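Local structure of WipB (Legionella pneumophila, 5NNY) at residues 210-215 / 282-287; 204-209 / 302-307; 92-97 / 123-128; 220-225 / 275-280; 193-198 / 238-243. The protein acts as a translocated Ser/Thr phosphatase effector that targets the host lysosomal nutrient-sensing machinery, the chain described here being its phosphatase domain. One frame throughout, in Å; residues are numbered along the deposited sequence. Where two conformers were deposited one is given.

Overall arrangement
Contacts 2, 3 and 5 build on a central mixed sheet; contacts 1 and 4 lie among the helices and links beside it. Contact 3, its centre about 4 Å from the centre of the chain, is wholly buried and mixes backbone pairing with charged and capping groups. Contact 2 pairs strand 203-208 with one of the outermost strands, 301-306, through backbone bonds and apolar contacts. Contact 5, also buried, lays a helix against strand 190-198, which runs between strand 203-208 of contact 2 and strand 121-125 of contact 3. Contacts 1 and 4 share helix 214-224: the first is sparse and bridged by water, the second, nearer the surface, combines valine methyls packed on a helix with a lysine bond.

Contact 1: residues 210-215 / 282-287; sequences AGIGLN and AATVWG
In Ile212, CG1 takes the crowded position between the backbone N and the carbonyl carbon (chi1 61°), which leaves CG2 anti to that carbon; in Thr284, OG1 lies beside the backbone N (chi1 -64°), so that CG2 is anti to it. The two branches cross obliquely, Ile212 CG2 lying 3.9 Å from Thr284 CG2. They meet at the C-terminal end of helix 280-286, which closes in a Schellman motif, a worked example of how helices end: Gly287, with positive phi (70°), is the C-prime residue, Arg288 N turns back to Ala283 O, and Gly287 N makes a weak bond to Thr284 O. Facing this end is the link that leads from strand 203-208 of the phosphoesterase fold into helix 214-224. Ala210 points its methyl at the closing turn, with CB 3.6 Å from Gly287 N and 3.7 Å from Val285 O. Gly211 and Gly287 bring no side chains between them, and their CA atoms come within 4.7 Å. The Thr284 hydroxyl turns back along its own helix to Val280 O. Across the interface no direct hydrogen bond forms; instead one water takes the hydrogen of Ala210 N at 2.9 Å and gives one of its own to Thr284 O at 2.7 Å, joining the link to a carbonyl of the last helical turn. Beside it, Gly287 CA makes a CH...O contact of 3.2 Å with Gly211 O.

Contact 2: residues 204-209 / 302-307; sequences IKVFSH and ITFIHG
Four backbone hydrogen bonds tie the two parallel strands, alternating in direction. Thr303 N gives to Ile204 O, Val206 N to Thr303 O, Ile305 N to Val206 O and Ser208 N to Ile305 O; the last three run nearly along the C=O axis. The bond from Ser208 N to Ile305 O is the longest of the four, at 3.2 Å. A fifth, from Gly307 N to His209 O, is more bent (137°), its donor standing above the carbonyl plane. The pair forms one margin of the mixed sheet of the phosphoesterase fold: strand 301-306 is an outermost strand, and strand 190-198 lies beyond strand 203-208.

Apolar contacts occupy both faces. On one, Ile305 lies alongside Phe207, its CD1 3.5 Å from Phe207 CE2. On the other, Val206 CG2 touches Ile302 CD1 at 3.7 Å and Val206 CB approaches Phe304 CD1, while Ile302 CG1 rests over a face of the Phe304 ring toward its rim; Ile240 of helix 233-253 also meets Val206.

Polar side chains follow at Ser208, His209 and His306. Ser208 OG bonds Ala210 O, and His209 ND1 bonds Ile94 O. His306 ND1 bonds Gly307 O almost straight (175°), in the plane of its own ring, at 3.0 Å.

Contact 3: residues 92-97 / 123-128; sequences RLIGDE and EILLSN
Three hydrogen bonds grip Ser127 OG. Ser127 OG caps Gly130 N at the start of helix 128-138, receives a weak bond from Asp96 N at 3.5 Å, and gives its hydrogen to a water 2.8 Å away. That water donates in turn to Leu125 O at 2.6 Å and to Glu97 OE2 at 2.8 Å, so it ties Glu97 to the strand end at Leu125 and to Ser127; Glu97 OE1 is taken up by Tyr186 OH. In the strands that lead into the loops, Leu93 N meets Glu123 O at 2.8 Å in a practically straight bond (179°), and Leu125 N meets Leu93 O at 2.9 Å.

These are the paired ends of a beta-alpha-beta unit, strand 90-93, helix 105-117 and strand 121-125. The loops carry GDE and SN, which loosely recall the GDxVDRG and GNHE signatures of PPP-type phosphatases; the metal-binding role of their Asp and Asn is known from relatives, not observed in this contact. Asp96 OD2 lies close to Asp10 OD1, which would be unfavourable without a cation or a proton and is consistent with such a site.

At the other end Arg92 and Glu123 run side by side in a salt bridge. From Arg92 NE to Glu123 OE1, at 2.8 Å, it is weak as a hydrogen bond (119°); the guanidinium and carboxylate planes stand 82° apart. Ile94 CD1 lies alongside Leu125 CD1, 3.6 Å away.

Contact 4: residues 220-225 / 275-280; sequences LARKFK and NSTDEV
Val280 sets its two methyls into the side of helix 214-224, overlapping Leu220 and Lys223. Val280 CG1, in the crowded position between the backbone N and the carbonyl carbon (chi1 69°), lies 3.6 Å from Lys223 CB and 4.0 Å from Leu220 CD2, while CG2 comes within 3.7 Å of Leu220 N. Lys223 slides past it in the opposite direction. A bend at chi2 (90°) turns the rest of the chain toward the carbonyl of Asp278, and Lys223 NZ donates to Asp278 O at 2.9 Å, in the carbonyl plane and on a lone pair. The Asp278 carboxylate is not its partner: OD2 stays 5.8 Å from Lys223 NZ, while OD1 accepts from Ser276 OG at 2.7 Å. Farther out, the Arg222 and Thr277 side chains cross at about a right angle, with Arg222 CD 3.5 Å from Thr277 CG2.

The acceptor belongs to a short 3-10 turn, 277-279, that leads into helix 280-286 with Glu279 at its N-cap. Ser276 N bonds Glu279 OE2, and OE1 of the same carboxylate pairs with Arg267 of helix 262-270. Helix 214-224 closes nearby in a Schellman motif at Lys225; its inner side chains Leu220 and Phe224 turn to Ile192 of strand 190-198 and to Ile243 of helix 233-253.

Contact 5: residues 193-198 / 238-243; sequences ISYSLD and KTIDAI
Strand 194-198 and helix 238-243 run roughly antiparallel, their segment axes at 151° and 8.9 Å apart at closest approach. Ser194 and Ile240 bring their CA atoms nearest, at 7.0 Å. Ile240 reaches across with its CG2 branch, anti to the backbone N: this methyl sits in the plane of the Tyr195 ring at its edge, 3.6 Å from Tyr195 CD2, and 3.8 Å from Ile193 CG1, the isoleucines crossing at about a right angle. Tyr195 CG takes the crowded position between the backbone N and the carbonyl carbon, and the ring extends past Ile240 until its OH donates to Asp241 OD1 at 2.7 Å. That oxygen, also at the ring's edge, is met from above the carboxylate plane, 26° out of it, with ring and carboxylate turned 41° apart.

The contact illustrates a general rule of alpha/beta folds, a helix laid on a sheet, here that of the phosphoesterase fold. Strand 190-198 runs between strands 121-125 and 203-208, Leu197 meets Ala237, and helix 214-224 flanks Ile193 and Ile243 through Ile217.

Contact 1: residues 210-215 / 282-287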
# COMPACT_ATOMS: atom_id res chain seq x y z
N ALA A 210 0.21 -11.07 -2.04
CA ALA A 210 -0.53 -12.32 -1.92
C ALA A 210 0.24 -13.44 -2.60
O ALA A 210 1.24 -13.20 -3.29
CB ALA A 210 -1.93 -12.20 -2.54
N GLY A 211 -0.24 -14.67 -2.43
CA GLY A 211 0.49 -15.82 -2.95
C GLY A 211 0.43 -15.91 -4.47
O GLY A 211 -0.66 -15.99 -5.06
N ILE A 212 1.59 -15.95 -5.11
CA ILE A 212 1.71 -16.08 -6.55
C ILE A 212 2.78 -17.12 -6.86
O ILE A 212 3.44 -17.66 -5.97
CB ILE A 212 2.09 -14.76 -7.23
CG1 ILE A 212 3.45 -14.30 -6.69
CG2 ILE A 212 0.99 -13.70 -6.98
CD1 ILE A 212 4.12 -13.21 -7.52
N GLY A 213 2.97 -17.37 -8.16
CA GLY A 213 4.03 -18.25 -8.60
C GLY A 213 4.74 -17.63 -9.78
O GLY A 213 4.43 -16.49 -10.16
N LEU A 214 5.68 -18.36 -10.37
CA LEU A 214 6.30 -17.91 -11.62
C LEU A 214 5.28 -17.71 -12.74
O LEU A 214 5.51 -16.92 -13.65
CB LEU A 214 7.37 -18.92 -12.07
CG LEU A 214 8.56 -19.13 -11.14
CD1 LEU A 214 9.44 -20.29 -11.64
CD2 LEU A 214 9.38 -17.86 -11.03
N ASN A 215 4.15 -18.43 -12.69
CA ASN A 215 3.15 -18.28 -13.74
C ASN A 215 2.56 -16.87 -13.72
O ASN A 215 2.27 -16.31 -14.78
CB ASN A 215 2.05 -19.33 -13.57
CG ASN A 215 1.55 -19.44 -12.14
OD1 ASN A 215 2.34 -19.61 -11.21
ND2 ASN A 215 0.22 -19.34 -11.96
N ALA A 282 -5.28 -8.52 -11.47
CA ALA A 282 -6.23 -8.94 -10.44
C ALA A 282 -5.80 -10.26 -9.80
O ALA A 282 -5.82 -10.40 -8.57
CB ALA A 282 -7.64 -9.05 -11.04
N ALA A 283 -5.38 -11.22 -10.61
CA ALA A 283 -4.94 -12.52 -10.09
C ALA A 283 -3.75 -12.35 -9.14
O ALA A 283 -3.67 -13.01 -8.10
CB ALA A 283 -4.59 -13.44 -11.25
N THR A 284 -2.86 -11.41 -9.44
CA THR A 284 -1.68 -11.22 -8.59
C THR A 284 -2.05 -10.56 -7.26
O THR A 284 -1.64 -11.02 -6.19
CB THR A 284 -0.63 -10.40 -9.34
OG1 THR A 284 -0.18 -11.13 -10.48
CG2 THR A 284 0.58 -10.10 -8.45
N VAL A 285 -2.83 -9.47 -7.29
CA VAL A 285 -3.13 -8.79 -6.03
C VAL A 285 -4.05 -9.64 -5.16
O VAL A 285 -4.02 -9.53 -3.93
CB VAL A 285 -3.71 -7.38 -6.26
CG1 VAL A 285 -2.68 -6.48 -6.95
CG2 VAL A 285 -5.03 -7.42 -7.04
N TRP A 286 -4.91 -10.48 -5.77
CA TRP A 286 -5.78 -11.33 -4.95
C TRP A 286 -5.17 -12.70 -4.66
O TRP A 286 -5.71 -13.43 -3.81
CB TRP A 286 -7.17 -11.50 -5.61
CG TRP A 286 -8.08 -10.26 -5.49
CD1 TRP A 286 -8.32 -9.32 -6.44
CD2 TRP A 286 -8.82 -9.86 -4.33
NE1 TRP A 286 -9.17 -8.35 -5.95
CE2 TRP A 286 -9.49 -8.66 -4.65
CE3 TRP A 286 -8.99 -10.40 -3.05
CZ2 TRP A 286 -10.32 -8.00 -3.75
CZ3 TRP A 286 -9.79 -9.74 -2.15
CH2 TRP A 286 -10.45 -8.56 -2.51
N GLY A 287 -4.07 -13.06 -5.30
CA GLY A 287 -3.45 -14.35 -5.03
C GLY A 287 -4.26 -15.52 -5.55
O GLY A 287 -4.27 -16.59 -4.92
O HOH W 1 0.47 -10.03 -4.74

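Contact 2: residues 204-209 / 302-307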
# COMPACT_ATOMS: atom_id res chain seq x y z
N ILE A 204 16.84 -16.17 -5.48
CA ILE A 204 16.03 -14.95 -5.45
C ILE A 204 14.85 -15.15 -4.51
O ILE A 204 14.27 -16.24 -4.44
CB ILE A 204 15.60 -14.54 -6.86
CG1 ILE A 204 14.94 -13.15 -6.86
CG2 ILE A 204 14.68 -15.61 -7.49
CD1 ILE A 204 14.51 -12.69 -8.24
N LYS A 205 14.55 -14.11 -3.72
CA LYS A 205 13.35 -14.06 -2.90
C LYS A 205 12.40 -13.08 -3.57
O LYS A 205 12.77 -11.93 -3.78
CB LYS A 205 13.65 -13.59 -1.48
CG LYS A 205 14.67 -14.41 -0.72
CD LYS A 205 14.80 -13.90 0.72
CE LYS A 205 16.20 -14.16 1.26
NZ LYS A 205 16.27 -13.97 2.74
N VAL A 206 11.20 -13.54 -3.92
CA VAL A 206 10.19 -12.70 -4.58
C VAL A 206 9.15 -12.30 -3.55
O VAL A 206 8.63 -13.15 -2.82
CB VAL A 206 9.55 -13.43 -5.78
CG1 VAL A 206 8.30 -12.69 -6.28
CG2 VAL A 206 10.57 -13.54 -6.92
N PHE A 207 8.85 -11.00 -3.48
CA PHE A 207 7.88 -10.44 -2.55
C PHE A 207 6.64 -10.00 -3.30
O PHE A 207 6.72 -9.42 -4.39
CB PHE A 207 8.44 -9.23 -1.78
CG PHE A 207 9.63 -9.56 -0.89
CD1 PHE A 207 10.91 -9.53 -1.39
CD2 PHE A 207 9.44 -9.89 0.44
CE1 PHE A 207 12.01 -9.82 -0.58
CE2 PHE A 207 10.52 -10.18 1.26
CZ PHE A 207 11.80 -10.15 0.76
N SER A 208 5.48 -10.28 -2.71
CA SER A 208 4.22 -9.87 -3.29
C SER A 208 3.24 -9.76 -2.13
O SER A 208 3.50 -10.27 -1.05
CB SER A 208 3.71 -10.87 -4.34
OG SER A 208 3.51 -12.15 -3.77
N HIS A 209 2.14 -9.03 -2.37
CA HIS A 209 1.14 -8.92 -1.31
C HIS A 209 0.48 -10.27 -1.01
O HIS A 209 0.23 -10.60 0.16
CB HIS A 209 0.08 -7.88 -1.71
CG HIS A 209 -1.12 -7.92 -0.83
ND1 HIS A 209 -1.09 -7.53 0.49
CD2 HIS A 209 -2.38 -8.34 -1.06
CE1 HIS A 209 -2.29 -7.68 1.03
NE2 HIS A 209 -3.09 -8.17 0.10
N ILE A 302 14.33 -20.25 -5.63
CA ILE A 302 13.42 -19.14 -5.37
C ILE A 302 12.64 -19.42 -4.09
O ILE A 302 12.25 -20.57 -3.83
CB ILE A 302 12.47 -18.90 -6.57
CG1 ILE A 302 11.51 -17.72 -6.32
CG2 ILE A 302 11.69 -20.14 -6.91
CD1 ILE A 302 10.95 -17.15 -7.58
N THR A 303 12.46 -18.39 -3.28
CA THR A 303 11.50 -18.43 -2.18
C THR A 303 10.49 -17.32 -2.41
O THR A 303 10.86 -16.23 -2.85
CB THR A 303 12.18 -18.27 -0.81
OG1 THR A 303 12.91 -17.05 -0.80
CG2 THR A 303 13.16 -19.41 -0.55
N PHE A 304 9.22 -17.60 -2.18
CA PHE A 304 8.17 -16.60 -2.27
C PHE A 304 7.79 -16.15 -0.86
O PHE A 304 7.63 -16.99 0.03
CB PHE A 304 6.94 -17.14 -3.00
CG PHE A 304 7.16 -17.41 -4.46
CD1 PHE A 304 6.98 -16.41 -5.40
CD2 PHE A 304 7.58 -18.66 -4.89
CE1 PHE A 304 7.18 -16.65 -6.74
CE2 PHE A 304 7.79 -18.91 -6.23
CZ PHE A 304 7.58 -17.92 -7.16
N ILE A 305 7.65 -14.84 -0.68
CA ILE A 305 7.29 -14.22 0.60
C ILE A 305 6.09 -13.31 0.35
O ILE A 305 6.17 -12.40 -0.46
CB ILE A 305 8.45 -13.40 1.19
CG1 ILE A 305 9.62 -14.30 1.58
CG2 ILE A 305 7.95 -12.54 2.35
CD1 ILE A 305 10.83 -13.53 2.07
N HIS A 306 5.01 -13.55 1.07
CA HIS A 306 3.80 -12.77 0.84
C HIS A 306 2.98 -12.76 2.12
O HIS A 306 3.26 -13.50 3.07
CB HIS A 306 3.00 -13.35 -0.33
CG HIS A 306 2.78 -14.82 -0.21
ND1 HIS A 306 1.80 -15.36 0.59
CD2 HIS A 306 3.43 -15.87 -0.76
CE1 HIS A 306 1.84 -16.68 0.51
NE2 HIS A 306 2.82 -17.01 -0.31
N GLY A 307 1.95 -11.90 2.14
CA GLY A 307 1.02 -11.88 3.24
C GLY A 307 -0.07 -12.94 3.08
O GLY A 307 -0.14 -13.67 2.09

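Contact 3: residues 92-97 / 123-128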
# COMPACT_ATOMS: atom_id res chain seq x y z
N ARG A 92 10.19 -2.84 3.13
CA ARG A 92 9.19 -3.37 2.22
C ARG A 92 7.87 -3.49 2.96
O ARG A 92 7.78 -4.19 3.97
CB ARG A 92 9.58 -4.73 1.65
CG ARG A 92 10.72 -4.73 0.66
CD ARG A 92 10.87 -6.11 -0.01
NE ARG A 92 11.93 -6.09 -1.02
CZ ARG A 92 13.21 -6.27 -0.75
NH1 ARG A 92 13.57 -6.49 0.50
NH2 ARG A 92 14.12 -6.22 -1.72
N LEU A 93 6.83 -2.83 2.44
CA LEU A 93 5.48 -2.98 2.95
C LEU A 93 4.73 -4.00 2.10
O LEU A 93 4.44 -3.75 0.93
CB LEU A 93 4.76 -1.63 2.96
CG LEU A 93 5.08 -0.61 4.07
CD1 LEU A 93 6.55 -0.20 4.13
CD2 LEU A 93 4.18 0.65 3.94
N ILE A 94 4.39 -5.15 2.70
CA ILE A 94 3.67 -6.18 1.96
C ILE A 94 2.24 -5.74 1.64
O ILE A 94 1.57 -6.35 0.79
CB ILE A 94 3.75 -7.51 2.75
CG1 ILE A 94 3.93 -8.69 1.81
CG2 ILE A 94 2.54 -7.70 3.65
CD1 ILE A 94 5.38 -8.96 1.46
N GLY A 95 1.75 -4.68 2.29
CA GLY A 95 0.57 -4.00 1.81
C GLY A 95 -0.40 -3.68 2.94
O GLY A 95 -0.06 -3.69 4.12
N ASP A 96 -1.63 -3.40 2.51
CA ASP A 96 -2.72 -3.04 3.41
C ASP A 96 -2.33 -1.87 4.31
O ASP A 96 -2.80 -1.75 5.44
CB ASP A 96 -3.18 -4.23 4.24
CG ASP A 96 -3.85 -5.31 3.41
OD1 ASP A 96 -3.97 -5.14 2.19
OD2 ASP A 96 -4.24 -6.34 3.99
N GLU A 97 -1.47 -0.98 3.79
CA GLU A 97 -1.08 0.20 4.56
C GLU A 97 -2.13 1.31 4.50
O GLU A 97 -2.10 2.24 5.33
CB GLU A 97 0.30 0.68 4.07
CG GLU A 97 0.32 1.40 2.72
CD GLU A 97 -0.11 0.55 1.54
OE1 GLU A 97 -0.75 1.09 0.62
OE2 GLU A 97 0.18 -0.67 1.53
N GLU A 123 9.46 0.50 -0.18
CA GLU A 123 8.63 0.11 -1.31
C GLU A 123 7.35 -0.50 -0.78
O GLU A 123 7.32 -1.10 0.30
CB GLU A 123 9.32 -0.87 -2.26
CG GLU A 123 9.80 -2.12 -1.59
CD GLU A 123 10.64 -2.98 -2.51
OE1 GLU A 123 10.50 -4.21 -2.43
OE2 GLU A 123 11.42 -2.42 -3.31
N ILE A 124 6.30 -0.34 -1.58
CA ILE A 124 4.92 -0.70 -1.23
C ILE A 124 4.42 -1.67 -2.28
O ILE A 124 4.38 -1.35 -3.47
CB ILE A 124 4.02 0.54 -1.17
CG1 ILE A 124 4.59 1.53 -0.16
CG2 ILE A 124 2.60 0.16 -0.76
CD1 ILE A 124 3.91 2.91 -0.19
N LEU A 125 4.03 -2.86 -1.84
CA LEU A 125 3.57 -3.90 -2.76
C LEU A 125 2.09 -3.70 -3.01
O LEU A 125 1.32 -3.51 -2.07
CB LEU A 125 3.85 -5.29 -2.19
CG LEU A 125 5.33 -5.66 -2.33
CD1 LEU A 125 5.68 -6.81 -1.43
CD2 LEU A 125 5.65 -5.97 -3.78
N LEU A 126 1.71 -3.71 -4.28
CA LEU A 126 0.32 -3.45 -4.66
C LEU A 126 -0.63 -4.46 -4.00
O LEU A 126 -0.37 -5.67 -4.00
CB LEU A 126 0.17 -3.50 -6.18
CG LEU A 126 -1.16 -3.03 -6.77
CD1 LEU A 126 -1.39 -1.56 -6.44
CD2 LEU A 126 -1.24 -3.26 -8.29
N SER A 127 -1.73 -3.94 -3.43
CA SER A 127 -2.73 -4.77 -2.78
C SER A 127 -4.11 -4.31 -3.23
O SER A 127 -4.27 -3.24 -3.82
CB SER A 127 -2.63 -4.70 -1.24
OG SER A 127 -2.92 -3.41 -0.71
N ASN A 128 -5.10 -5.16 -2.92
CA ASN A 128 -6.48 -4.80 -3.22
C ASN A 128 -6.91 -3.57 -2.43
O ASN A 128 -7.63 -2.71 -2.96
CB ASN A 128 -7.42 -5.98 -2.94
CG ASN A 128 -7.05 -6.77 -1.68
OD1 ASN A 128 -5.98 -7.39 -1.60
ND2 ASN A 128 -7.95 -6.77 -0.70
O HOH W 2 13.86 -4.02 -3.83
O HOH W 3 -0.47 -2.13 -0.77

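Contact 4: residues 220-225 / 275-280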
# COMPACT_ATOMS: atom_id res chain seq x y z
N LEU A 220 2.33 -11.36 -16.06
CA LEU A 220 2.56 -9.93 -15.93
C LEU A 220 3.47 -9.42 -17.04
O LEU A 220 3.22 -8.38 -17.65
CB LEU A 220 3.14 -9.59 -14.55
CG LEU A 220 2.21 -9.78 -13.34
CD1 LEU A 220 2.96 -9.86 -12.03
CD2 LEU A 220 1.19 -8.63 -13.29
N ALA A 221 4.56 -10.15 -17.31
CA ALA A 221 5.42 -9.74 -18.42
C ALA A 221 4.64 -9.65 -19.72
O ALA A 221 4.81 -8.70 -20.49
CB ALA A 221 6.59 -10.71 -18.55
N ARG A 222 3.76 -10.63 -19.97
CA ARG A 222 2.91 -10.59 -21.16
C ARG A 222 1.96 -9.39 -21.14
O ARG A 222 1.80 -8.69 -22.14
CB ARG A 222 2.12 -11.89 -21.28
CG ARG A 222 1.13 -11.88 -22.44
CD ARG A 222 0.42 -13.22 -22.63
NE ARG A 222 1.17 -14.13 -23.48
CZ ARG A 222 1.57 -15.34 -23.11
NH1 ARG A 222 2.24 -16.10 -23.96
NH2 ARG A 222 1.29 -15.79 -21.89
N LYS A 223 1.31 -9.14 -20.00
CA LYS A 223 0.38 -8.02 -19.88
C LYS A 223 1.05 -6.69 -20.18
O LYS A 223 0.48 -5.83 -20.86
CB LYS A 223 -0.25 -8.02 -18.49
CG LYS A 223 -1.10 -6.79 -18.15
CD LYS A 223 -2.53 -7.00 -18.54
CE LYS A 223 -3.46 -6.01 -17.86
NZ LYS A 223 -4.85 -6.24 -18.34
N PHE A 224 2.28 -6.50 -19.68
CA PHE A 224 3.02 -5.26 -19.87
C PHE A 224 3.92 -5.26 -21.10
O PHE A 224 4.62 -4.26 -21.33
CB PHE A 224 3.83 -4.96 -18.62
CG PHE A 224 2.99 -4.54 -17.46
CD1 PHE A 224 2.39 -3.29 -17.46
CD2 PHE A 224 2.77 -5.39 -16.39
CE1 PHE A 224 1.59 -2.89 -16.39
CE2 PHE A 224 1.97 -5.01 -15.33
CZ PHE A 224 1.38 -3.75 -15.33
N LYS A 225 3.90 -6.34 -21.88
CA LYS A 225 4.59 -6.41 -23.18
C LYS A 225 6.10 -6.28 -23.01
O LYS A 225 6.76 -5.49 -23.70
CB LYS A 225 4.04 -5.35 -24.15
CG LYS A 225 2.55 -5.50 -24.45
CD LYS A 225 2.02 -4.41 -25.39
CE LYS A 225 2.50 -4.63 -26.83
NZ LYS A 225 1.93 -3.61 -27.75
N ASN A 275 -8.07 -16.80 -14.74
CA ASN A 275 -7.14 -17.46 -15.65
C ASN A 275 -6.89 -16.70 -16.95
O ASN A 275 -5.93 -17.02 -17.65
CB ASN A 275 -7.65 -18.87 -15.99
CG ASN A 275 -7.44 -19.85 -14.86
OD1 ASN A 275 -6.44 -19.80 -14.16
ND2 ASN A 275 -8.39 -20.75 -14.67
N SER A 276 -7.73 -15.72 -17.28
CA SER A 276 -7.58 -14.98 -18.53
C SER A 276 -6.41 -14.01 -18.43
O SER A 276 -6.15 -13.43 -17.38
CB SER A 276 -8.87 -14.23 -18.86
OG SER A 276 -8.88 -13.78 -20.20
N THR A 277 -5.70 -13.84 -19.55
CA THR A 277 -4.46 -13.06 -19.55
C THR A 277 -4.68 -11.64 -19.05
O THR A 277 -3.86 -11.08 -18.32
CB THR A 277 -3.85 -13.06 -20.95
OG1 THR A 277 -3.57 -14.41 -21.33
CG2 THR A 277 -2.57 -12.26 -20.98
N ASP A 278 -5.82 -11.05 -19.42
CA ASP A 278 -6.11 -9.66 -19.04
C ASP A 278 -6.37 -9.50 -17.55
O ASP A 278 -6.38 -8.37 -17.04
CB ASP A 278 -7.30 -9.12 -19.84
CG ASP A 278 -8.59 -9.92 -19.62
OD1 ASP A 278 -8.53 -11.16 -19.52
OD2 ASP A 278 -9.67 -9.29 -19.55
N GLU A 279 -6.57 -10.60 -16.83
CA GLU A 279 -6.90 -10.59 -15.41
C GLU A 279 -5.67 -10.75 -14.52
O GLU A 279 -5.82 -10.90 -13.30
CB GLU A 279 -7.90 -11.71 -15.10
CG GLU A 279 -9.16 -11.67 -15.97
CD GLU A 279 -10.13 -12.82 -15.68
OE1 GLU A 279 -11.33 -12.54 -15.44
OE2 GLU A 279 -9.71 -14.00 -15.69
N VAL A 280 -4.47 -10.75 -15.10
CA VAL A 280 -3.29 -11.20 -14.35
C VAL A 280 -2.95 -10.23 -13.21
O VAL A 280 -2.46 -10.65 -12.15
CB VAL A 280 -2.10 -11.42 -15.29
CG1 VAL A 280 -1.56 -10.10 -15.85
CG2 VAL A 280 -0.99 -12.20 -14.57

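Contact 5: residues 193-198 / 238-243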
# COMPACT_ATOMS: atom_id res chain seq x y z
N ILE A 193 5.33 -6.48 -7.82
CA ILE A 193 6.10 -7.52 -7.15
C ILE A 193 7.50 -6.95 -6.96
O ILE A 193 7.89 -5.98 -7.62
CB ILE A 193 6.14 -8.86 -7.93
CG1 ILE A 193 6.63 -8.62 -9.36
CG2 ILE A 193 4.78 -9.54 -7.93
CD1 ILE A 193 6.80 -9.89 -10.16
N SER A 194 8.26 -7.57 -6.06
CA SER A 194 9.62 -7.11 -5.78
C SER A 194 10.50 -8.32 -5.48
O SER A 194 10.04 -9.47 -5.52
CB SER A 194 9.63 -6.10 -4.63
OG SER A 194 10.93 -5.53 -4.53
N TYR A 195 11.78 -8.07 -5.16
CA TYR A 195 12.68 -9.19 -4.93
C TYR A 195 13.91 -8.76 -4.13
O TYR A 195 14.29 -7.59 -4.09
CB TYR A 195 13.12 -9.84 -6.25
CG TYR A 195 13.90 -8.90 -7.14
CD1 TYR A 195 15.26 -8.69 -6.93
CD2 TYR A 195 13.27 -8.22 -8.18
CE1 TYR A 195 15.96 -7.81 -7.72
CE2 TYR A 195 13.97 -7.35 -8.98
CZ TYR A 195 15.32 -7.16 -8.75
OH TYR A 195 16.01 -6.28 -9.54
N SER A 196 14.54 -9.76 -3.51
CA SER A 196 15.89 -9.65 -2.98
C SER A 196 16.72 -10.71 -3.68
O SER A 196 16.33 -11.88 -3.72
CB SER A 196 15.93 -9.86 -1.47
OG SER A 196 17.27 -9.86 -1.00
N LEU A 197 17.84 -10.31 -4.27
CA LEU A 197 18.59 -11.18 -5.16
C LEU A 197 19.98 -11.45 -4.61
O LEU A 197 20.66 -10.54 -4.12
CB LEU A 197 18.67 -10.56 -6.57
CG LEU A 197 19.53 -11.21 -7.65
CD1 LEU A 197 18.91 -12.50 -8.17
CD2 LEU A 197 19.75 -10.21 -8.77
N ASP A 198 20.42 -12.71 -4.71
CA ASP A 198 21.76 -13.14 -4.33
C ASP A 198 22.38 -13.72 -5.59
O ASP A 198 22.25 -14.92 -5.87
CB ASP A 198 21.72 -14.16 -3.19
CG ASP A 198 23.10 -14.58 -2.71
OD1 ASP A 198 24.09 -14.33 -3.43
OD2 ASP A 198 23.18 -15.17 -1.61
N LYS A 238 15.75 -9.30 -13.66
CA LYS A 238 15.69 -8.37 -14.77
C LYS A 238 14.28 -8.29 -15.34
O LYS A 238 13.79 -7.21 -15.69
CB LYS A 238 16.68 -8.78 -15.86
CG LYS A 238 16.31 -8.33 -17.25
N THR A 239 13.59 -9.43 -15.41
CA THR A 239 12.21 -9.45 -15.87
C THR A 239 11.31 -8.67 -14.91
O THR A 239 10.40 -7.96 -15.35
CB THR A 239 11.73 -10.90 -15.99
OG1 THR A 239 12.58 -11.60 -16.90
CG2 THR A 239 10.26 -10.96 -16.49
N ILE A 240 11.55 -8.80 -13.60
CA ILE A 240 10.69 -8.13 -12.63
C ILE A 240 10.90 -6.62 -12.71
O ILE A 240 9.93 -5.85 -12.69
CB ILE A 240 10.95 -8.70 -11.21
CG1 ILE A 240 10.50 -10.17 -11.13
CG2 ILE A 240 10.27 -7.87 -10.13
CD1 ILE A 240 10.92 -10.85 -9.81
N ASP A 241 12.16 -6.20 -12.87
CA ASP A 241 12.48 -4.80 -13.13
C ASP A 241 11.71 -4.25 -14.33
O ASP A 241 11.18 -3.13 -14.29
CB ASP A 241 13.99 -4.66 -13.39
CG ASP A 241 14.83 -4.83 -12.14
OD1 ASP A 241 14.27 -4.82 -11.02
OD2 ASP A 241 16.07 -4.97 -12.27
N ALA A 242 11.65 -5.02 -15.42
CA ALA A 242 10.94 -4.58 -16.61
C ALA A 242 9.45 -4.46 -16.35
O ALA A 242 8.80 -3.50 -16.80
CB ALA A 242 11.21 -5.54 -17.77
N ILE A 243 8.88 -5.43 -15.63
CA ILE A 243 7.47 -5.36 -15.26
C ILE A 243 7.20 -4.11 -14.43
O ILE A 243 6.24 -3.38 -14.69
CB ILE A 243 7.04 -6.64 -14.53
CG1 ILE A 243 7.00 -7.80 -15.52
CG2 ILE A 243 5.66 -6.46 -13.89
CD1 ILE A 243 7.14 -9.16 -14.86